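Local coordinates for protein STIV B116 (Sulfolobus turreted icosahedral virus, PDB 2J85) that binds DNA and belongs to a family of small proteins highly conserved among diverse crenarchaeal viruses, at residues G2-T7 with G78-I83; I24-E29 with S111-W116; D31-L36 with N59-T64; I46-H51 with V71-N76; M85-L90 with Q107-F112. All coordinates share one frame; numbering follows the deposited sequence.

Contact 1. Residues G2-T7 with G78-I83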
# COMPACT_ATOMS: atom_id res chain seq x y z
N GLY A 2 -2.91 -1.92 21.92
CA GLY A 2 -1.77 -2.47 21.13
C GLY A 2 -0.79 -1.39 20.70
O GLY A 2 -0.81 -0.29 21.22
N LYS A 3 0.06 -1.71 19.74
CA LYS A 3 1.04 -0.77 19.22
C LYS A 3 0.42 0.18 18.19
O LYS A 3 -0.62 -0.12 17.57
CB LYS A 3 2.21 -1.54 18.60
CG LYS A 3 2.65 -2.80 19.39
CD LYS A 3 4.04 -3.31 19.00
CE LYS A 3 4.22 -4.85 19.17
NZ LYS A 3 3.87 -5.57 17.89
N VAL A 4 1.06 1.34 18.03
CA VAL A 4 0.70 2.29 16.99
C VAL A 4 1.93 2.64 16.15
O VAL A 4 2.82 3.38 16.59
CB VAL A 4 0.08 3.55 17.57
CG1 VAL A 4 -0.34 4.47 16.46
CG2 VAL A 4 -1.10 3.19 18.48
N PHE A 5 2.00 2.11 14.94
CA PHE A 5 3.13 2.38 14.08
C PHE A 5 3.00 3.71 13.35
O PHE A 5 1.97 4.01 12.73
CB PHE A 5 3.28 1.23 13.08
CG PHE A 5 3.58 -0.09 13.73
CD1 PHE A 5 2.55 -0.98 14.04
CD2 PHE A 5 4.87 -0.45 14.04
CE1 PHE A 5 2.82 -2.22 14.63
CE2 PHE A 5 5.16 -1.69 14.62
CZ PHE A 5 4.14 -2.56 14.92
N LEU A 6 4.05 4.53 13.43
CA LEU A 6 4.14 5.73 12.62
C LEU A 6 4.93 5.40 11.34
O LEU A 6 6.10 5.03 11.40
CB LEU A 6 4.85 6.82 13.40
CG LEU A 6 4.99 8.14 12.64
CD1 LEU A 6 3.58 8.74 12.42
CD2 LEU A 6 5.92 9.09 13.38
N THR A 7 4.28 5.55 10.19
CA THR A 7 4.85 5.16 8.91
C THR A 7 4.61 6.24 7.86
O THR A 7 3.65 7.02 7.96
CB THR A 7 4.23 3.84 8.35
OG1 THR A 7 2.88 4.07 7.96
CG2 THR A 7 4.22 2.76 9.38
N GLY A 78 -4.57 -6.18 17.08
CA GLY A 78 -4.76 -5.07 18.03
C GLY A 78 -3.97 -3.78 17.76
O GLY A 78 -4.11 -2.80 18.51
N ASP A 79 -3.15 -3.80 16.71
CA ASP A 79 -2.31 -2.68 16.31
C ASP A 79 -2.96 -1.80 15.25
O ASP A 79 -3.85 -2.23 14.51
CB ASP A 79 -0.99 -3.16 15.72
CG ASP A 79 -0.19 -4.04 16.67
OD1 ASP A 79 -0.31 -3.89 17.92
OD2 ASP A 79 0.55 -4.89 16.17
N GLU A 80 -2.47 -0.57 15.20
CA GLU A 80 -2.90 0.40 14.21
C GLU A 80 -1.69 1.15 13.66
O GLU A 80 -0.59 1.01 14.16
CB GLU A 80 -3.95 1.36 14.79
CG GLU A 80 -3.59 2.02 16.08
CD GLU A 80 -4.31 3.37 16.27
OE1 GLU A 80 -4.45 4.11 15.28
OE2 GLU A 80 -4.69 3.69 17.42
N ALA A 81 -1.89 1.88 12.59
CA ALA A 81 -0.85 2.71 12.03
C ALA A 81 -1.37 4.15 11.85
O ALA A 81 -2.57 4.36 11.63
CB ALA A 81 -0.33 2.11 10.69
N LEU A 82 -0.48 5.12 12.05
CA LEU A 82 -0.72 6.53 11.72
C LEU A 82 0.20 6.81 10.58
O LEU A 82 1.42 6.61 10.70
CB LEU A 82 -0.36 7.45 12.89
CG LEU A 82 -1.32 7.43 14.06
CD1 LEU A 82 -0.68 8.04 15.35
CD2 LEU A 82 -2.66 8.11 13.65
N ILE A 83 -0.36 7.22 9.45
CA ILE A 83 0.40 7.26 8.22
C ILE A 83 0.50 8.68 7.65
O ILE A 83 -0.49 9.40 7.60
CB ILE A 83 -0.18 6.28 7.17
CG1 ILE A 83 -0.42 4.91 7.82
CG2 ILE A 83 0.74 6.24 5.92
CD1 ILE A 83 -0.80 3.76 6.90
O HOH W 1 -3.46 -0.04 18.43

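Contact 2. Residues I24-E29 with S111-W116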
# COMPACT_ATOMS: atom_id res chain seq x y z
N ILE A 24 -9.68 2.36 7.25
CA ILE A 24 -8.76 3.42 6.90
C ILE A 24 -9.57 4.71 6.88
O ILE A 24 -10.57 4.79 6.16
CB ILE A 24 -8.15 3.20 5.49
CG1 ILE A 24 -7.38 1.87 5.43
CG2 ILE A 24 -7.20 4.36 5.14
CD1 ILE A 24 -7.29 1.25 4.06
N ASP A 25 -9.14 5.71 7.65
CA ASP A 25 -9.72 7.07 7.51
C ASP A 25 -8.64 8.07 7.12
O ASP A 25 -7.48 7.87 7.41
CB ASP A 25 -10.41 7.53 8.82
CG ASP A 25 -11.57 8.57 8.58
OD1 ASP A 25 -11.81 9.04 7.43
OD2 ASP A 25 -12.26 8.92 9.58
N LYS A 26 -9.07 9.14 6.47
CA LYS A 26 -8.21 10.29 6.19
C LYS A 26 -8.21 11.25 7.40
O LYS A 26 -9.26 11.50 7.98
CB LYS A 26 -8.73 11.00 4.94
CG LYS A 26 -7.71 11.83 4.21
CD LYS A 26 -8.27 12.33 2.88
CE LYS A 26 -7.20 12.99 2.02
NZ LYS A 26 -6.59 14.18 2.69
N LEU A 27 -7.04 11.74 7.80
CA LEU A 27 -6.90 12.67 8.94
C LEU A 27 -6.51 14.05 8.45
O LEU A 27 -5.80 14.16 7.45
CB LEU A 27 -5.82 12.19 9.91
CG LEU A 27 -6.04 10.89 10.66
CD1 LEU A 27 -4.84 10.54 11.55
CD2 LEU A 27 -7.38 10.91 11.46
N ASP A 28 -6.95 15.10 9.15
CA ASP A 28 -6.37 16.43 8.91
C ASP A 28 -5.11 16.55 9.76
O ASP A 28 -4.83 15.66 10.54
CB ASP A 28 -7.36 17.59 9.15
CG ASP A 28 -7.87 17.68 10.60
OD1 ASP A 28 -7.19 17.25 11.55
OD2 ASP A 28 -8.99 18.16 10.77
N GLU A 29 -4.35 17.61 9.56
CA GLU A 29 -3.08 17.81 10.27
C GLU A 29 -3.22 17.73 11.77
O GLU A 29 -2.42 17.06 12.44
CB GLU A 29 -2.52 19.19 10.00
CG GLU A 29 -1.89 19.38 8.66
CD GLU A 29 -1.23 20.76 8.56
OE1 GLU A 29 -0.33 21.05 9.40
OE2 GLU A 29 -1.64 21.56 7.68
N SER A 111 -0.79 13.99 2.83
CA SER A 111 -2.03 13.47 3.36
C SER A 111 -1.72 12.59 4.57
O SER A 111 -0.62 12.05 4.70
CB SER A 111 -2.77 12.64 2.32
OG SER A 111 -3.04 13.38 1.15
N PHE A 112 -2.71 12.44 5.44
CA PHE A 112 -2.55 11.66 6.66
C PHE A 112 -3.66 10.65 6.75
O PHE A 112 -4.77 10.92 6.32
CB PHE A 112 -2.56 12.55 7.90
CG PHE A 112 -1.58 13.67 7.84
CD1 PHE A 112 -1.98 14.93 7.46
CD2 PHE A 112 -0.25 13.46 8.17
CE1 PHE A 112 -1.06 15.97 7.41
CE2 PHE A 112 0.66 14.49 8.12
CZ PHE A 112 0.26 15.75 7.75
N TYR A 113 -3.33 9.47 7.28
CA TYR A 113 -4.30 8.38 7.39
C TYR A 113 -4.08 7.65 8.68
O TYR A 113 -3.01 7.70 9.30
CB TYR A 113 -4.21 7.39 6.23
CG TYR A 113 -4.35 8.05 4.87
CD1 TYR A 113 -3.23 8.54 4.22
CD2 TYR A 113 -5.59 8.21 4.26
CE1 TYR A 113 -3.35 9.19 3.00
CE2 TYR A 113 -5.71 8.86 3.01
CZ TYR A 113 -4.57 9.35 2.40
OH TYR A 113 -4.59 10.00 1.19
N GLU A 114 -5.14 6.98 9.10
CA GLU A 114 -5.03 6.09 10.21
C GLU A 114 -5.59 4.76 9.74
O GLU A 114 -6.63 4.73 9.09
CB GLU A 114 -5.81 6.63 11.40
CG GLU A 114 -5.65 5.81 12.65
CD GLU A 114 -6.39 6.41 13.82
OE1 GLU A 114 -7.20 7.36 13.62
OE2 GLU A 114 -6.15 5.91 14.94
N VAL A 115 -4.90 3.67 10.08
CA VAL A 115 -5.33 2.34 9.70
C VAL A 115 -5.44 1.55 10.98
O VAL A 115 -4.49 1.50 11.77
CB VAL A 115 -4.34 1.68 8.70
CG1 VAL A 115 -4.78 0.29 8.30
CG2 VAL A 115 -4.17 2.60 7.47
N TRP A 116 -6.60 0.92 11.19
CA TRP A 116 -6.80 0.01 12.31
C TRP A 116 -7.66 -1.20 11.90
O TRP A 116 -8.26 -1.22 10.84
CB TRP A 116 -7.40 0.75 13.51
CG TRP A 116 -8.83 1.11 13.37
CD1 TRP A 116 -9.89 0.35 13.75
CD2 TRP A 116 -9.38 2.31 12.83
NE1 TRP A 116 -11.08 1.00 13.48
CE2 TRP A 116 -10.79 2.20 12.90
CE3 TRP A 116 -8.82 3.46 12.28
CZ2 TRP A 116 -11.64 3.22 12.46
CZ3 TRP A 116 -9.69 4.47 11.82
CH2 TRP A 116 -11.06 4.34 11.92
O HOH W 2 -4.75 14.22 4.98

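Contact 3. Residues D31-L36 with N59-T64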
# COMPACT_ATOMS: atom_id res chain seq x y z
N ASP A 31 -5.48 16.42 13.74
CA ASP A 31 -5.85 15.13 14.32
C ASP A 31 -4.70 14.14 14.23
O ASP A 31 -4.47 13.33 15.13
CB ASP A 31 -7.11 14.59 13.66
CG ASP A 31 -8.32 15.48 13.93
OD1 ASP A 31 -8.17 16.51 14.60
OD2 ASP A 31 -9.42 15.16 13.48
N PHE A 32 -3.95 14.22 13.14
CA PHE A 32 -2.75 13.42 13.02
C PHE A 32 -1.73 13.74 14.15
O PHE A 32 -1.20 12.81 14.82
CB PHE A 32 -2.10 13.64 11.65
CG PHE A 32 -0.72 13.04 11.51
CD1 PHE A 32 -0.57 11.69 11.17
CD2 PHE A 32 0.41 13.83 11.68
CE1 PHE A 32 0.70 11.13 10.99
CE2 PHE A 32 1.69 13.30 11.52
CZ PHE A 32 1.84 11.93 11.17
N CYS A 33 -1.43 15.03 14.31
CA CYS A 33 -0.43 15.46 15.31
C CYS A 33 -0.88 15.15 16.72
O CYS A 33 -0.09 14.71 17.52
CB CYS A 33 -0.15 16.96 15.18
SG CYS A 33 0.78 17.38 13.69
N LEU A 34 -2.15 15.37 17.02
CA LEU A 34 -2.70 15.06 18.33
C LEU A 34 -2.70 13.54 18.66
O LEU A 34 -2.36 13.15 19.78
CB LEU A 34 -4.11 15.65 18.45
CG LEU A 34 -4.27 17.18 18.62
CD1 LEU A 34 -5.72 17.55 18.53
CD2 LEU A 34 -3.69 17.67 19.95
N LYS A 35 -3.07 12.70 17.69
CA LYS A 35 -3.01 11.26 17.87
C LYS A 35 -1.56 10.77 18.07
O LYS A 35 -1.27 9.95 18.94
CB LYS A 35 -3.69 10.54 16.68
CG LYS A 35 -5.23 10.60 16.74
CD LYS A 35 -5.88 10.33 15.38
CE LYS A 35 -7.40 10.15 15.47
NZ LYS A 35 -7.81 9.07 16.38
N LEU A 36 -0.65 11.31 17.28
CA LEU A 36 0.77 11.04 17.43
C LEU A 36 1.29 11.44 18.81
O LEU A 36 1.95 10.66 19.50
CB LEU A 36 1.53 11.77 16.34
CG LEU A 36 3.03 11.83 16.44
CD1 LEU A 36 3.55 10.41 16.49
CD2 LEU A 36 3.59 12.64 15.27
N ASN A 59 8.31 16.63 12.66
CA ASN A 59 8.71 17.40 13.83
C ASN A 59 8.35 18.87 13.71
O ASN A 59 7.83 19.46 14.66
CB ASN A 59 10.19 17.22 14.14
CG ASN A 59 10.51 15.84 14.74
OD1 ASN A 59 11.66 15.42 14.78
ND2 ASN A 59 9.47 15.14 15.20
N THR A 60 8.57 19.44 12.54
CA THR A 60 8.18 20.82 12.31
C THR A 60 6.66 20.97 12.42
O THR A 60 6.15 21.84 13.11
CB THR A 60 8.68 21.32 10.94
OG1 THR A 60 10.11 21.24 10.91
CG2 THR A 60 8.24 22.77 10.69
N LEU A 61 5.95 20.07 11.75
CA LEU A 61 4.50 20.11 11.69
C LEU A 61 3.83 19.93 13.05
O LEU A 61 2.92 20.68 13.40
CB LEU A 61 4.02 19.02 10.74
CG LEU A 61 2.53 19.04 10.49
CD1 LEU A 61 2.20 20.32 9.74
CD2 LEU A 61 2.16 17.84 9.71
N CYS A 62 4.26 18.94 13.80
CA CYS A 62 3.60 18.59 15.05
C CYS A 62 4.32 19.11 16.32
O CYS A 62 3.72 19.13 17.39
CB CYS A 62 3.46 17.07 15.14
SG CYS A 62 2.52 16.31 13.80
N GLY A 63 5.58 19.52 16.21
CA GLY A 63 6.34 19.98 17.37
C GLY A 63 6.95 18.83 18.15
O GLY A 63 7.37 18.99 19.31
N THR A 64 7.02 17.67 17.51
CA THR A 64 7.54 16.47 18.12
C THR A 64 9.05 16.54 18.03
O THR A 64 9.58 17.48 17.45
CB THR A 64 6.96 15.21 17.43
OG1 THR A 64 7.03 15.37 16.01
CG2 THR A 64 5.51 15.04 17.81

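Contact 4. Residues I46-H51 with V71-N76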
# COMPACT_ATOMS: atom_id res chain seq x y z
N ILE A 46 5.18 3.19 18.05
CA ILE A 46 6.45 2.72 17.53
C ILE A 46 6.69 3.52 16.27
O ILE A 46 5.88 3.48 15.36
CB ILE A 46 6.41 1.24 17.21
CG1 ILE A 46 6.13 0.44 18.50
CG2 ILE A 46 7.73 0.77 16.55
CD1 ILE A 46 6.16 -1.09 18.26
N ASN A 47 7.78 4.26 16.24
CA ASN A 47 8.17 5.09 15.10
C ASN A 47 8.92 4.25 14.09
O ASN A 47 9.95 3.66 14.41
CB ASN A 47 9.08 6.23 15.58
CG ASN A 47 9.64 7.05 14.45
OD1 ASN A 47 8.99 7.21 13.40
ND2 ASN A 47 10.84 7.59 14.65
N ALA A 48 8.41 4.20 12.87
CA ALA A 48 9.00 3.42 11.79
C ALA A 48 9.29 4.30 10.57
O ALA A 48 9.34 3.81 9.45
CB ALA A 48 8.05 2.28 11.40
N ILE A 49 9.45 5.60 10.77
CA ILE A 49 9.87 6.49 9.69
C ILE A 49 11.38 6.49 9.68
O ILE A 49 12.02 6.95 10.64
CB ILE A 49 9.31 7.91 9.84
CG1 ILE A 49 7.81 7.90 9.46
CG2 ILE A 49 10.08 8.88 8.95
CD1 ILE A 49 7.08 9.12 9.88
N GLY A 50 11.93 5.93 8.60
CA GLY A 50 13.36 5.68 8.48
C GLY A 50 14.22 6.83 7.96
O GLY A 50 15.44 6.75 8.02
N HIS A 51 13.60 7.90 7.45
CA HIS A 51 14.35 9.00 6.83
C HIS A 51 14.21 10.35 7.55
O HIS A 51 13.12 10.74 7.97
CB HIS A 51 13.94 9.15 5.37
CG HIS A 51 14.19 7.92 4.56
ND1 HIS A 51 15.44 7.59 4.07
CD2 HIS A 51 13.36 6.92 4.18
CE1 HIS A 51 15.37 6.45 3.41
NE2 HIS A 51 14.12 6.02 3.46
N VAL A 71 12.31 -0.02 11.20
CA VAL A 71 11.52 -1.04 11.85
C VAL A 71 10.80 -1.69 10.69
O VAL A 71 10.31 -1.00 9.80
CB VAL A 71 10.45 -0.38 12.79
CG1 VAL A 71 9.43 -1.41 13.32
CG2 VAL A 71 11.12 0.37 13.92
N GLU A 72 10.77 -3.01 10.68
CA GLU A 72 9.88 -3.70 9.76
C GLU A 72 8.53 -3.71 10.45
O GLU A 72 8.39 -4.29 11.52
CB GLU A 72 10.38 -5.11 9.49
CG GLU A 72 9.66 -5.78 8.32
CD GLU A 72 10.08 -7.22 8.17
OE1 GLU A 72 10.07 -7.94 9.20
OE2 GLU A 72 10.41 -7.63 7.03
N VAL A 73 7.55 -3.02 9.88
CA VAL A 73 6.22 -2.93 10.47
C VAL A 73 5.45 -4.22 10.18
O VAL A 73 5.28 -4.60 9.03
CB VAL A 73 5.45 -1.68 9.99
CG1 VAL A 73 4.08 -1.58 10.66
CG2 VAL A 73 6.28 -0.40 10.24
N LYS A 74 5.03 -4.90 11.24
CA LYS A 74 4.16 -6.06 11.13
C LYS A 74 3.06 -5.91 12.18
O LYS A 74 3.31 -5.97 13.37
CB LYS A 74 4.93 -7.36 11.33
CG LYS A 74 5.79 -7.75 10.14
CD LYS A 74 4.99 -8.40 9.02
CE LYS A 74 5.87 -8.59 7.78
NZ LYS A 74 5.18 -9.33 6.65
N MSE A 75 1.83 -5.73 11.71
CA MSE A 75 0.72 -5.40 12.58
C MSE A 75 -0.08 -6.63 12.97
O MSE A 75 -0.50 -7.43 12.10
CB MSE A 75 -0.22 -4.40 11.91
CG MSE A 75 0.24 -2.97 12.00
SE MSE A 75 -0.86 -1.85 10.82
CE MSE A 75 -2.60 -1.88 11.70
N ASN A 76 -0.31 -6.75 14.28
CA ASN A 76 -1.26 -7.69 14.83
C ASN A 76 -2.65 -7.09 14.76
O ASN A 76 -2.82 -5.92 14.42
CB ASN A 76 -0.90 -8.04 16.27
CG ASN A 76 0.47 -8.70 16.37
OD1 ASN A 76 0.71 -9.77 15.80
ND2 ASN A 76 1.40 -8.04 17.08

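Contact 5. Residues M85-L90 with Q107-F112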
# COMPACT_ATOMS: atom_id res chain seq x y z
N MSE A 85 1.63 10.40 4.08
CA MSE A 85 1.88 10.09 2.69
C MSE A 85 2.32 11.36 1.98
O MSE A 85 1.58 12.32 1.92
CB MSE A 85 0.62 9.55 2.02
CG MSE A 85 -0.04 8.41 2.76
SE MSE A 85 0.10 6.67 1.90
CE MSE A 85 2.05 6.72 1.74
N ILE A 86 3.54 11.36 1.47
CA ILE A 86 4.03 12.45 0.64
C ILE A 86 4.10 11.98 -0.81
O ILE A 86 4.63 10.91 -1.08
CB ILE A 86 5.41 12.94 1.14
CG1 ILE A 86 5.35 13.22 2.65
CG2 ILE A 86 5.84 14.20 0.39
CD1 ILE A 86 6.70 13.32 3.33
N SER A 87 3.53 12.76 -1.73
CA SER A 87 3.65 12.50 -3.19
C SER A 87 5.10 12.72 -3.69
O SER A 87 5.77 11.77 -4.12
CB SER A 87 2.70 13.38 -4.04
OG SER A 87 1.77 14.11 -3.27
N GLN A 88 5.57 13.96 -3.62
CA GLN A 88 6.92 14.29 -4.08
C GLN A 88 7.95 13.69 -3.12
O GLN A 88 7.70 13.59 -1.92
CB GLN A 88 7.11 15.82 -4.17
CG GLN A 88 7.21 16.58 -2.82
CD GLN A 88 7.43 18.10 -3.01
OE1 GLN A 88 6.78 18.73 -3.86
NE2 GLN A 88 8.36 18.67 -2.24
N ARG A 89 9.10 13.29 -3.66
CA ARG A 89 10.20 12.80 -2.84
C ARG A 89 10.96 14.01 -2.28
O ARG A 89 11.63 14.72 -3.03
CB ARG A 89 11.16 11.92 -3.65
CG ARG A 89 10.55 10.61 -4.14
CD ARG A 89 11.45 9.92 -5.18
NE ARG A 89 10.79 8.76 -5.79
CZ ARG A 89 11.34 7.97 -6.71
NH1 ARG A 89 12.57 8.18 -7.16
NH2 ARG A 89 10.63 6.94 -7.20
N LEU A 90 10.83 14.23 -0.97
CA LEU A 90 11.47 15.37 -0.28
C LEU A 90 13.00 15.45 -0.48
O LEU A 90 13.68 14.42 -0.54
CB LEU A 90 11.20 15.28 1.23
CG LEU A 90 9.77 15.40 1.77
CD1 LEU A 90 9.76 15.08 3.25
CD2 LEU A 90 9.19 16.79 1.50
N GLN A 107 -2.01 22.12 -0.87
CA GLN A 107 -1.88 21.70 -2.28
C GLN A 107 -2.19 20.21 -2.49
O GLN A 107 -2.28 19.75 -3.63
CB GLN A 107 -0.47 21.98 -2.80
CG GLN A 107 -0.11 23.43 -3.00
CD GLN A 107 1.29 23.57 -3.55
OE1 GLN A 107 1.60 23.05 -4.63
NE2 GLN A 107 2.16 24.25 -2.82
N GLY A 108 -2.32 19.46 -1.40
CA GLY A 108 -2.64 18.04 -1.48
C GLY A 108 -1.43 17.16 -1.71
O GLY A 108 -1.56 16.01 -2.09
N LYS A 109 -0.24 17.71 -1.45
CA LYS A 109 1.00 16.96 -1.57
C LYS A 109 1.33 16.15 -0.29
O LYS A 109 2.16 15.24 -0.32
CB LYS A 109 2.15 17.91 -1.95
CG LYS A 109 1.96 18.58 -3.30
CD LYS A 109 2.75 19.90 -3.39
CE LYS A 109 3.17 20.27 -4.84
NZ LYS A 109 4.59 19.93 -5.15
N ILE A 110 0.69 16.50 0.82
CA ILE A 110 0.76 15.69 2.06
C ILE A 110 -0.63 15.26 2.49
O ILE A 110 -1.54 16.07 2.53
CB ILE A 110 1.39 16.45 3.26
CG1 ILE A 110 2.64 17.23 2.86
CG2 ILE A 110 1.74 15.49 4.37
CD1 ILE A 110 3.10 18.18 3.94
N SER A 111 -0.79 13.99 2.83
CA SER A 111 -2.03 13.47 3.36
C SER A 111 -1.72 12.59 4.57
O SER A 111 -0.62 12.05 4.70
CB SER A 111 -2.77 12.64 2.32
OG SER A 111 -3.04 13.38 1.15
N PHE A 112 -2.71 12.44 5.44
CA PHE A 112 -2.55 11.66 6.66
C PHE A 112 -3.66 10.65 6.75
O PHE A 112 -4.77 10.92 6.32
CB PHE A 112 -2.56 12.55 7.90
CG PHE A 112 -1.58 13.67 7.84
CD1 PHE A 112 -1.98 14.93 7.46
CD2 PHE A 112 -0.25 13.46 8.17
CE1 PHE A 112 -1.06 15.97 7.41
CE2 PHE A 112 0.66 14.49 8.12
CZ PHE A 112 0.26 15.75 7.75

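Contact 1. Residues G2-T7 with G78-I83
Asp79 places CG anti to its carbonyl carbon (chi1 -58°), which turns the carboxylate back onto the start of Gly2-Thr7; Val4 keeps CG1 anti to its own N and CG2 beside it, so each methyl meets a different neighbour. The backbone beneath is a parallel beta pairing of strands 4-7 and 80-86 within a mixed sheet. Four backbone bonds set the register. Glu80 N donates to Lys3 O (3.0 Å) and Phe5 N to Glu80 O (2.9 Å); Leu82 N to Phe5 O (2.8 Å) and Thr7 N to Leu82 O (3.1 Å) follow. Asp79 extends the series back ahead of both strand starts, because its OD1 accepts Lys3 N at 2.9 Å from above the carboxylate plane. OD2 is bonded to Asn76 N, and Lys3 NZ forms with it a long salt bridge of 3.8 Å. The same oxygen sits in plane at the edge of the Phe5 ring, the two planes standing 79° apart. On the face of Val4 and Leu6, which helix 29-41 covers, the Val4 and Leu82 side chains cross obliquely, Val4 CG1 3.8 Å from Leu82 CD1, and Val4 CG2 rests against Glu80 CG. A water donates to both Lys3 O and Gly78 O.

Contact 2. Residues I24-E29 with S111-W116
Backbone hydrogen bonds define this contact as an antiparallel pairing of strands 20-27 and 110-117 at one side of the mixed sheet. Asp25 and Glu114 form a hydrogen-bonded pair, Asp25 N to Glu114 O at 3.1 Å and Glu114 N to Asp25 O at 3.0 Å. Leu27 N gives Phe112 O a shorter bond of 2.8 Å, straight at the hydrogen (176°) although the donor stands 51° out of the carbonyl plane. Ile24 also pairs with a strand of the second subunit, which continues the sheet into the neighbouring molecule through an antiparallel pairing.

Apolar contacts divide between the two faces. On one, Ile24 CG1 lies alongside Val115 CG2 at 3.9 Å, and the Lys26 chain follows the Tyr113 ring, its CG 3.8 Å from CE2; Phe18 of the second subunit meets that ring too. On the other, Leu27 CB abuts Phe112 CB at 3.8 Å. From the start of helix 29-41, Glu29 CG comes obliquely to Phe112 CE1.

A polar atom also meets this ring: Leu27 O lies in plane at its edge. Water-mediated bonding finishes the pairing: one water donates to Leu27 O and accepts from both Phe112 N and Lys26 NZ, the ammonium reaching it by a bend at chi4.

Contact 3. Residues D31-L36 with N59-T64
The Phe32 ring is the flat group here. Cys62 SG comes to it obliquely, 5.0 Å from the ring centroid and 72° off the normal, a Cys sulfur-aromatic contact in which CE2 is touched at 3.9 Å. The Phe112 ring, from strand 110-117 of the sheet, meets the same ring with the planes inclined by about 30°, so Phe32 lies between the strands and the disulfide. It gets there with CG anti to its backbone N.

Cys33 of helix 29-41 and Cys62, the last residue of helix 52-62, are covalently joined. The Cys33 SG to Cys62 SG bond is 2.0 Å long, and its negative chi3 of -70° makes the bridge left-handed. Both cysteines hold SG anti to the carbonyl carbon, and the bridge brings Cys33 CA and Cys62 CA to 5.1 Å. Gly63 follows at once with positive phi and leaves the helix, although its N still bonds to Asn59 O.

Hydrocarbon lies against both sulfurs. Leu61 CG lies 4.0 Å from Cys33 SG. Leu36 CD2 reaches Cys62 SG at 4.1 Å and, as the Leu36 and Thr64 side chains cross, comes 4.0 Å from Thr64 CG2. With no hydrogen bond between the segments, the covalent bond and apolar contact carry the junction. A disulfide with one buried and one partly exposed cysteine is consistent with stabilisation of a small protein in a thermophilic host.

Contact 4. Residues I46-H51 with V71-N76
Val71 and Ala48 lose the most surface to this contact, and Val73 supplies its shortest approach. Ala48 directs CB into the opposite segment, where it meets two valines at once: Val73 CG2 stands 3.4 Å from Ala48 CB, a tight methyl-to-methyl approach, and Val71 CB is 3.8 Å from the same carbon. The CA atoms of Ala48 and Val71 are 5.1 Å apart, a separation familiar from strands, yet no hydrogen bond links the two segments. The absence of such bonds shows an irregular segment packed by its side chains over the sheet face that carries Phe5, and not a further paired strand.

Val71 has CG1 anti to its backbone N (chi1 170°), which divides its methyls. CG2 lies over the backbone, 3.5 Å from Asn47 O, while CG1 turns to Ile46 CG2 at 4.3 Å. Asn47 O is itself bonded to Asn69 ND2, so the carbonyl beside the methyl has a polar partner. Val73 also packs on Phe5 of strand 4-7, which carries the contact toward the sheet.

The Asn47 side chain points the other way, with CG anti to N. Its OD1 accepts Ile49 N at 3.1 Å, nearly straight at 167° although the donor lies 54° above the carbonyl plane. This is an Asx turn, here placed where strand 45-47, outermost in its chain, gives way to the loop leading into helix 52-62, with the irregular 71-76 segment passing over the Phe5 face of the sheet beside it.

Contact 5. Residues M85-L90 with Q107-F112
The contact belongs to the antiparallel pairing of strands 80-86 and 110-117 in the mixed sheet, at the end where helix 98-106 connects them. That helix finishes in a Schellman motif at Gly108, whose positive phi turns the chain into the returning strand. Met85, a selenomethionine, and Ser111 form a hydrogen-bonded pair: Met85 N to Ser111 O is 2.9 Å and straight at 178°, and Ser111 N to Met85 O is 3.0 Å. Ile86 and Ile110 make the next, non-hydrogen-bonded pair, and their side chains share a face on which both touch Met104 of the connecting helix. Met85 points to the opposite face, where it packs on Ile12 of the second subunit.

Beyond the strands the pairing passes to Lys109 O, which Ser87 grips twice. Ser87 N donates at 3.2 Å in the carbonyl plane, and Ser87 OG donates at 3.2 Å from above that plane. Further out, Gln88 and Lys109 cross obliquely. Gln88 holds CG in the crowded position between N and carbonyl carbon (chi1 72°), and Lys109 bends at chi4 (-100°), so Lys109 NZ meets Gln88 OE1 at 2.8 Å in the amide plane. Since this acceptor is a neutral amide, the bond gives the ammonium a partner but would leave its charge uncompensated by Gln88, and the positive charge would be expected to polarise the Gln88 carbonyl.

Contacts 2, 5 and 1 are, in that order, successive pairings in one sheet, ordered 20-27, 110-117, 80-86, 4-7, 45-47, and contact 4 lies by the last strand. Contacts 2 and 5 share Ser111 and Phe112. Contacts 1 and 2, with centres about 11 Å apart, meet where Glu80 OE1 stands 2.5 Å from Glu114 OE2, a closeness of like charges that suggests a shared proton. The helices of contact 3 press on the sheet: Leu61 CD2 is 3.4 Å from Phe112 CZ, and Leu6 CD1 is 3.8 Å from Phe32 CZ. Contacts 3 and 4 do not touch, their nearest atoms about 6 Å apart. None of the five contacts includes bound DNA.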